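Long-range contacts in putative cytoplasmic protein (Enterobacter cloacae, PDB 4HFL), which probably hydrolyses amide bonds in the peptidoglycan of rival bacteria as the type VI secretion effector Tae4, which the immunity protein Tai4 inhibits: residues Asp110-Ser115 / Asn169-Ser174; His16-Phe21 / Thr104-Ala109. All coordinates share one frame; numbering follows the deposited sequence.

How the contacts relate
Contacts 1 and 2 lie side by side, their centres about 14 Å apart. Along the chain they come in series: contact 2 sets residues 16-21, just before helix 21-30, against the end of helix 95-106 and the turn after it, and contact 1, which starts at the next residue, Asp-110, pairs strand 111-114 with strand 166-174 of the four-stranded antiparallel sheet. Two polar links join them: Arg-18 NH1 forms a salt bridge with Asp-110 OD2, and Trp-173 NE1 probably bonds to Gly-107 O. The N-terminal chain, the helix end and the sheet edge thus meet in one corner of this amidase.

Contact 1 (Asp110-Ser115 / Asn169-Ser174); sequences DISVSS and NATFWS
Ile-111 lays its CD1 methyl beside the Phe-172 ring, 4.0 Å from ring atom CD2, the two side chains running next to each other and pointing the same way. They project from one face of an antiparallel sheet in which strand 111-114 is an outermost strand and strand 166-174 its inner neighbour; such a sheet beside helices is consistent with the papain-like fold of this peptidase clan. Phe-172 is carried onto that face by CG anti to the backbone N (chi1 168°) and also packs on Ile-128 of the next strand; a large apolar ring suits this buried place between Ile-111 and Ile-128. Val-113 and Ala-170 share the same face, and the small alanine fits the more deeply buried inner strand.

On the opposite face the pairing turns polar. Ser-112 OG, anti to its backbone N, shares a hydrogen bond of 3.2 Å with Thr-171 OG1, and small hydroxyl residues suit this partly exposed surface. The backbones are joined by Val-113 N to Ala-170 O (2.9 Å), Ala-170 N to Val-113 O (2.9 Å) and Phe-172 N to Ile-111 O (2.8 Å).

Where the chain enters strand 111-114 this regular pattern is broken by a classic beta bulge, Asp-110 and Ile-111 both facing Phe-172. The carbonyl oxygen of Phe-172 therefore receives two donors: Ile-111 N at 3.1 Å, lying in the carbonyl plane, and a weak, bent bond from Asp-110 N. The short side chain of Asp-110, already directed at strand 166-174, brings OD2, also the salt-bridge partner of Arg-18, to Ser-174 N at 2.8 Å, nearly straight (172°) and close to the line of the carboxylate C-O bond.

Contact 2 (His16-Phe21 / Thr104-Ala109); sequences HMRPAF and TVLGKA
The backbone of residues 16-19 passes over the last turn of helix 95-106 at a steep angle, its direction 113° from that of residues 105-108, and comes nearest where His-16 CA lies 5.6 Å from Leu-106 CA. There the helix gives out: Gly-107 takes a positive phi of 90°, easily reached by glycine, and the chain turns off toward Ala-109.

With no side chain, Gly-107 also leaves room for His-16, whose flat imidazole can lie over the bare CA in a CH-pi contact, Gly-107 CA standing 3.8 Å from the ring centroid and displaced toward the rim. CB of His-16 rests against two helix-end carbonyl oxygens, 3.6 Å from each of Val-105 O and Leu-106 O. Although its CB points away, Leu-106 brings CD2 back to Pro-19 CD and, at 4.0 Å, to Arg-18 CG, crossing each side chain at about a right angle; a branched leucine suits these two apolar carbons, and proline offers one without a polar group. Beyond CG the extended Arg-18 chain carries NE on toward Leu-106 O, in a weak bond of 3.5 Å.

Two waters bridge the segments. One donates to both Met-17 O (2.6 Å) and Val-105 O; a second lies in the guanidinium plane, held weakly by Arg-18 NH2, and donates to Lys-108 O at 2.7 Å.

The last carbonyls of a helix lie at the negative end of its dipole, so a cationic arginine is probably favoured there, but its charge is met chiefly by Asp-110, and the direct link to the helix end remains modest and partly solvent-mediated.

Contact 1 (Asp110-Ser115 / Asn169-Ser174)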
loop_
_atom_site.group_PDB
_atom_site.type_symbol
_atom_site.label_atom_id
_atom_site.label_comp_id
_atom_site.label_asym_id
_atom_site.label_seq_id
_atom_site.Cartn_x
_atom_site.Cartn_y
_atom_site.Cartn_z
ATOM N N ASP A 110 -11.876 -8.530 4.467
ATOM C CA ASP A 110 -12.271 -9.450 5.508
ATOM C C ASP A 110 -12.658 -8.696 6.763
ATOM O O ASP A 110 -13.525 -9.141 7.509
ATOM C CB ASP A 110 -11.093 -10.352 5.840
ATOM C CG ASP A 110 -10.804 -11.340 4.726
ATOM O OD1 ASP A 110 -11.780 -11.924 4.202
ATOM O OD2 ASP A 110 -9.623 -11.494 4.371
ATOM N N ILE A 111 -11.975 -7.584 7.016
ATOM C CA ILE A 111 -12.254 -6.810 8.225
ATOM C C ILE A 111 -12.160 -5.336 7.903
ATOM O O ILE A 111 -11.221 -4.900 7.246
ATOM C CB ILE A 111 -11.228 -7.115 9.357
ATOM C CG1 ILE A 111 -11.308 -8.590 9.783
ATOM C CG2 ILE A 111 -11.457 -6.197 10.581
ATOM C CD1 ILE A 111 -10.146 -9.044 10.656
ATOM N N SER A 112 -13.137 -4.564 8.362
ATOM C CA SER A 112 -13.047 -3.105 8.317
ATOM C C SER A 112 -13.660 -2.583 9.615
ATOM O O SER A 112 -14.837 -2.824 9.878
ATOM C CB SER A 112 -13.811 -2.562 7.104
ATOM O OG SER A 112 -13.823 -1.148 7.101
ATOM N N VAL A 113 -12.859 -1.893 10.431
ATOM C CA VAL A 113 -13.321 -1.434 11.742
ATOM C C VAL A 113 -12.962 0.022 11.996
ATOM O O VAL A 113 -11.916 0.507 11.553
ATOM C CB VAL A 113 -12.741 -2.283 12.889
ATOM C CG1 VAL A 113 -13.371 -3.674 12.877
ATOM C CG2 VAL A 113 -11.199 -2.377 12.741
ATOM N N SER A 114 -13.851 0.720 12.695
ATOM C CA SER A 114 -13.564 2.074 13.117
ATOM C C SER A 114 -12.656 1.999 14.344
ATOM O O SER A 114 -12.523 0.930 14.961
ATOM C CB SER A 114 -14.868 2.824 13.431
ATOM O OG SER A 114 -15.647 2.111 14.372
ATOM N N SER A 115 -12.010 3.113 14.673
ATOM C CA SER A 115 -11.110 3.172 15.830
ATOM C C SER A 115 -10.216 1.939 15.957
ATOM O O SER A 115 -10.336 1.172 16.921
ATOM C CB SER A 115 -11.929 3.329 17.103
ATOM O OG SER A 115 -12.824 4.421 17.015
ATOM N N ASN A 169 -10.136 4.280 10.757
ATOM C CA ASN A 169 -10.545 2.998 10.201
ATOM C C ASN A 169 -9.318 2.147 9.896
ATOM O O ASN A 169 -8.244 2.685 9.591
ATOM C CB ASN A 169 -11.337 3.190 8.893
ATOM C CG ASN A 169 -11.714 1.858 8.239
ATOM O OD1 ASN A 169 -10.918 1.252 7.498
ATOM N ND2 ASN A 169 -12.921 1.386 8.529
ATOM N N ALA A 170 -9.469 0.828 9.991
ATOM C CA ALA A 170 -8.482 -0.091 9.411
ATOM C C ALA A 170 -9.276 -1.091 8.613
ATOM O O ALA A 170 -10.333 -1.552 9.062
ATOM C CB ALA A 170 -7.681 -0.789 10.468
ATOM N N THR A 171 -8.757 -1.415 7.431
ATOM C CA THR A 171 -9.400 -2.307 6.480
ATOM C C THR A 171 -8.323 -3.307 6.049
ATOM O O THR A 171 -7.189 -2.920 5.742
ATOM C CB THR A 171 -9.934 -1.495 5.271
ATOM O OG1 THR A 171 -10.980 -0.619 5.711
ATOM C CG2 THR A 171 -10.504 -2.404 4.197
ATOM N N PHE A 172 -8.686 -4.584 6.033
ATOM C CA PHE A 172 -7.728 -5.667 6.039
ATOM C C PHE A 172 -8.189 -6.873 5.223
ATOM O O PHE A 172 -9.359 -7.303 5.345
ATOM C CB PHE A 172 -7.493 -6.113 7.484
ATOM C CG PHE A 172 -6.740 -7.418 7.600
ATOM C CD1 PHE A 172 -5.357 -7.424 7.597
ATOM C CD2 PHE A 172 -7.415 -8.626 7.721
ATOM C CE1 PHE A 172 -4.652 -8.618 7.695
ATOM C CE2 PHE A 172 -6.719 -9.832 7.821
ATOM C CZ PHE A 172 -5.334 -9.823 7.810
ATOM N N TRP A 173 -7.252 -7.417 4.434
ATOM C CA TRP A 173 -7.430 -8.687 3.698
ATOM C C TRP A 173 -6.397 -9.704 4.148
ATOM O O TRP A 173 -5.190 -9.419 4.149
ATOM C CB TRP A 173 -7.229 -8.491 2.185
ATOM C CG TRP A 173 -8.247 -7.611 1.487
ATOM C CD1 TRP A 173 -9.310 -8.032 0.749
ATOM C CD2 TRP A 173 -8.260 -6.177 1.431
ATOM N NE1 TRP A 173 -10.007 -6.950 0.262
ATOM C CE2 TRP A 173 -9.379 -5.801 0.658
ATOM C CE3 TRP A 173 -7.440 -5.172 1.966
ATOM C CZ2 TRP A 173 -9.705 -4.463 0.411
ATOM C CZ3 TRP A 173 -7.762 -3.850 1.718
ATOM C CH2 TRP A 173 -8.892 -3.506 0.951
ATOM N N SER A 174 -6.853 -10.904 4.495
ATOM C CA SER A 174 -5.939 -11.994 4.837
ATOM C C SER A 174 -5.171 -12.463 3.606
ATOM O O SER A 174 -5.736 -12.582 2.509
ATOM C CB SER A 174 -6.718 -13.192 5.421
ATOM O OG SER A 174 -7.099 -12.943 6.757
#

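Contact 2 (His16-Phe21 / Thr104-Ala109)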
loop_
_atom_site.group_PDB
_atom_site.type_symbol
_atom_site.label_atom_id
_atom_site.label_comp_id
_atom_site.label_asym_id
_atom_site.label_seq_id
_atom_site.Cartn_x
_atom_site.Cartn_y
_atom_site.Cartn_z
ATOM N N HIS A 16 -11.830 -14.270 -5.301
ATOM C CA HIS A 16 -10.718 -13.626 -5.987
ATOM C C HIS A 16 -9.414 -14.257 -5.510
ATOM O O HIS A 16 -9.291 -14.581 -4.327
ATOM C CB HIS A 16 -10.690 -12.134 -5.660
ATOM C CG HIS A 16 -11.945 -11.402 -6.026
ATOM N ND1 HIS A 16 -12.012 -10.538 -7.098
ATOM C CD2 HIS A 16 -13.171 -11.382 -5.447
ATOM C CE1 HIS A 16 -13.226 -10.019 -7.166
ATOM N NE2 HIS A 16 -13.948 -10.516 -6.178
ATOM N N MET A 17 -8.440 -14.427 -6.406
ATOM C CA MET A 17 -7.122 -14.906 -5.974
ATOM C C MET A 17 -6.459 -13.792 -5.194
ATOM O O MET A 17 -6.742 -12.609 -5.419
ATOM C CB MET A 17 -6.232 -15.297 -7.166
ATOM C CG MET A 17 -6.649 -16.571 -7.904
ATOM S SD MET A 17 -5.306 -17.133 -8.994
ATOM C CE MET A 17 -5.247 -15.740 -10.144
ATOM N N ARG A 18 -5.594 -14.155 -4.253
ATOM C CA ARG A 18 -4.840 -13.157 -3.525
ATOM C C ARG A 18 -3.377 -13.573 -3.531
ATOM O O ARG A 18 -3.068 -14.763 -3.651
ATOM C CB ARG A 18 -5.349 -13.036 -2.095
ATOM C CG ARG A 18 -6.818 -12.564 -1.990
ATOM C CD ARG A 18 -7.220 -12.341 -0.560
ATOM N NE ARG A 18 -8.634 -11.995 -0.454
ATOM C CZ ARG A 18 -9.323 -11.988 0.684
ATOM N NH1 ARG A 18 -8.728 -12.288 1.844
ATOM N NH2 ARG A 18 -10.608 -11.673 0.659
ATOM N N PRO A 19 -2.473 -12.601 -3.395
ATOM C CA PRO A 19 -1.035 -12.911 -3.355
ATOM C C PRO A 19 -0.681 -13.716 -2.112
ATOM O O PRO A 19 -1.309 -13.529 -1.061
ATOM C CB PRO A 19 -0.382 -11.519 -3.251
ATOM C CG PRO A 19 -1.396 -10.566 -3.728
ATOM C CD PRO A 19 -2.738 -11.147 -3.353
ATOM N N ALA A 20 0.290 -14.617 -2.220
ATOM C CA ALA A 20 0.803 -15.342 -1.052
ATOM C C ALA A 20 1.373 -14.308 -0.085
ATOM O O ALA A 20 1.962 -13.302 -0.504
ATOM C CB ALA A 20 1.875 -16.361 -1.469
ATOM N N PHE A 21 1.169 -14.510 1.206
ATOM C CA PHE A 21 1.672 -13.537 2.159
ATOM C C PHE A 21 3.204 -13.440 2.091
ATOM O O PHE A 21 3.770 -12.352 2.175
ATOM C CB PHE A 21 1.223 -13.866 3.576
ATOM C CG PHE A 21 1.708 -12.867 4.581
ATOM C CD1 PHE A 21 1.139 -11.601 4.644
ATOM C CD2 PHE A 21 2.755 -13.172 5.438
ATOM C CE1 PHE A 21 1.590 -10.670 5.570
ATOM C CE2 PHE A 21 3.207 -12.225 6.375
ATOM C CZ PHE A 21 2.623 -10.988 6.429
ATOM N N THR A 104 -11.088 -3.894 -5.742
ATOM C CA THR A 104 -11.488 -4.283 -7.097
ATOM C C THR A 104 -10.747 -5.516 -7.570
ATOM O O THR A 104 -11.173 -6.159 -8.526
ATOM C CB THR A 104 -11.256 -3.155 -8.115
ATOM O OG1 THR A 104 -9.854 -3.032 -8.383
ATOM C CG2 THR A 104 -11.794 -1.827 -7.571
ATOM N N VAL A 105 -9.629 -5.838 -6.916
ATOM C CA VAL A 105 -8.851 -7.025 -7.292
ATOM C C VAL A 105 -8.834 -8.127 -6.221
ATOM O O VAL A 105 -8.718 -9.311 -6.544
ATOM C CB VAL A 105 -7.412 -6.655 -7.764
ATOM C CG1 VAL A 105 -7.476 -5.950 -9.111
ATOM C CG2 VAL A 105 -6.691 -5.767 -6.736
ATOM N N LEU A 106 -8.998 -7.745 -4.957
ATOM C CA LEU A 106 -8.998 -8.721 -3.866
ATOM C C LEU A 106 -10.400 -9.122 -3.400
ATOM O O LEU A 106 -10.554 -10.122 -2.683
ATOM C CB LEU A 106 -8.215 -8.179 -2.669
ATOM C CG LEU A 106 -6.800 -7.731 -2.972
ATOM C CD1 LEU A 106 -6.129 -7.165 -1.716
ATOM C CD2 LEU A 106 -6.002 -8.926 -3.529
ATOM N N GLY A 107 -11.414 -8.352 -3.799
ATOM C CA GLY A 107 -12.764 -8.565 -3.295
ATOM C C GLY A 107 -12.980 -7.741 -2.036
ATOM O O GLY A 107 -12.098 -6.984 -1.613
ATOM N N LYS A 108 -14.150 -7.870 -1.423
ATOM C CA LYS A 108 -14.416 -7.112 -0.209
ATOM C C LYS A 108 -13.446 -7.518 0.909
ATOM O O LYS A 108 -13.034 -8.690 1.013
ATOM C CB LYS A 108 -15.876 -7.271 0.228
ATOM C CG LYS A 108 -16.300 -6.231 1.285
ATOM C CD LYS A 108 -17.774 -6.364 1.644
ATOM C CE LYS A 108 -18.175 -5.343 2.707
ATOM N NZ LYS A 108 -18.170 -3.961 2.195
ATOM N N ALA A 109 -13.036 -6.532 1.705
ATOM C CA ALA A 109 -12.164 -6.768 2.860
ATOM C C ALA A 109 -12.758 -7.754 3.847
ATOM O O ALA A 109 -13.981 -7.794 4.058
ATOM C CB ALA A 109 -11.891 -5.492 3.566
HETATM O O HOH W 1 -7.196 -11.373 -7.689
HETATM O O HOH W 2 -13.498 -11.174 2.096
#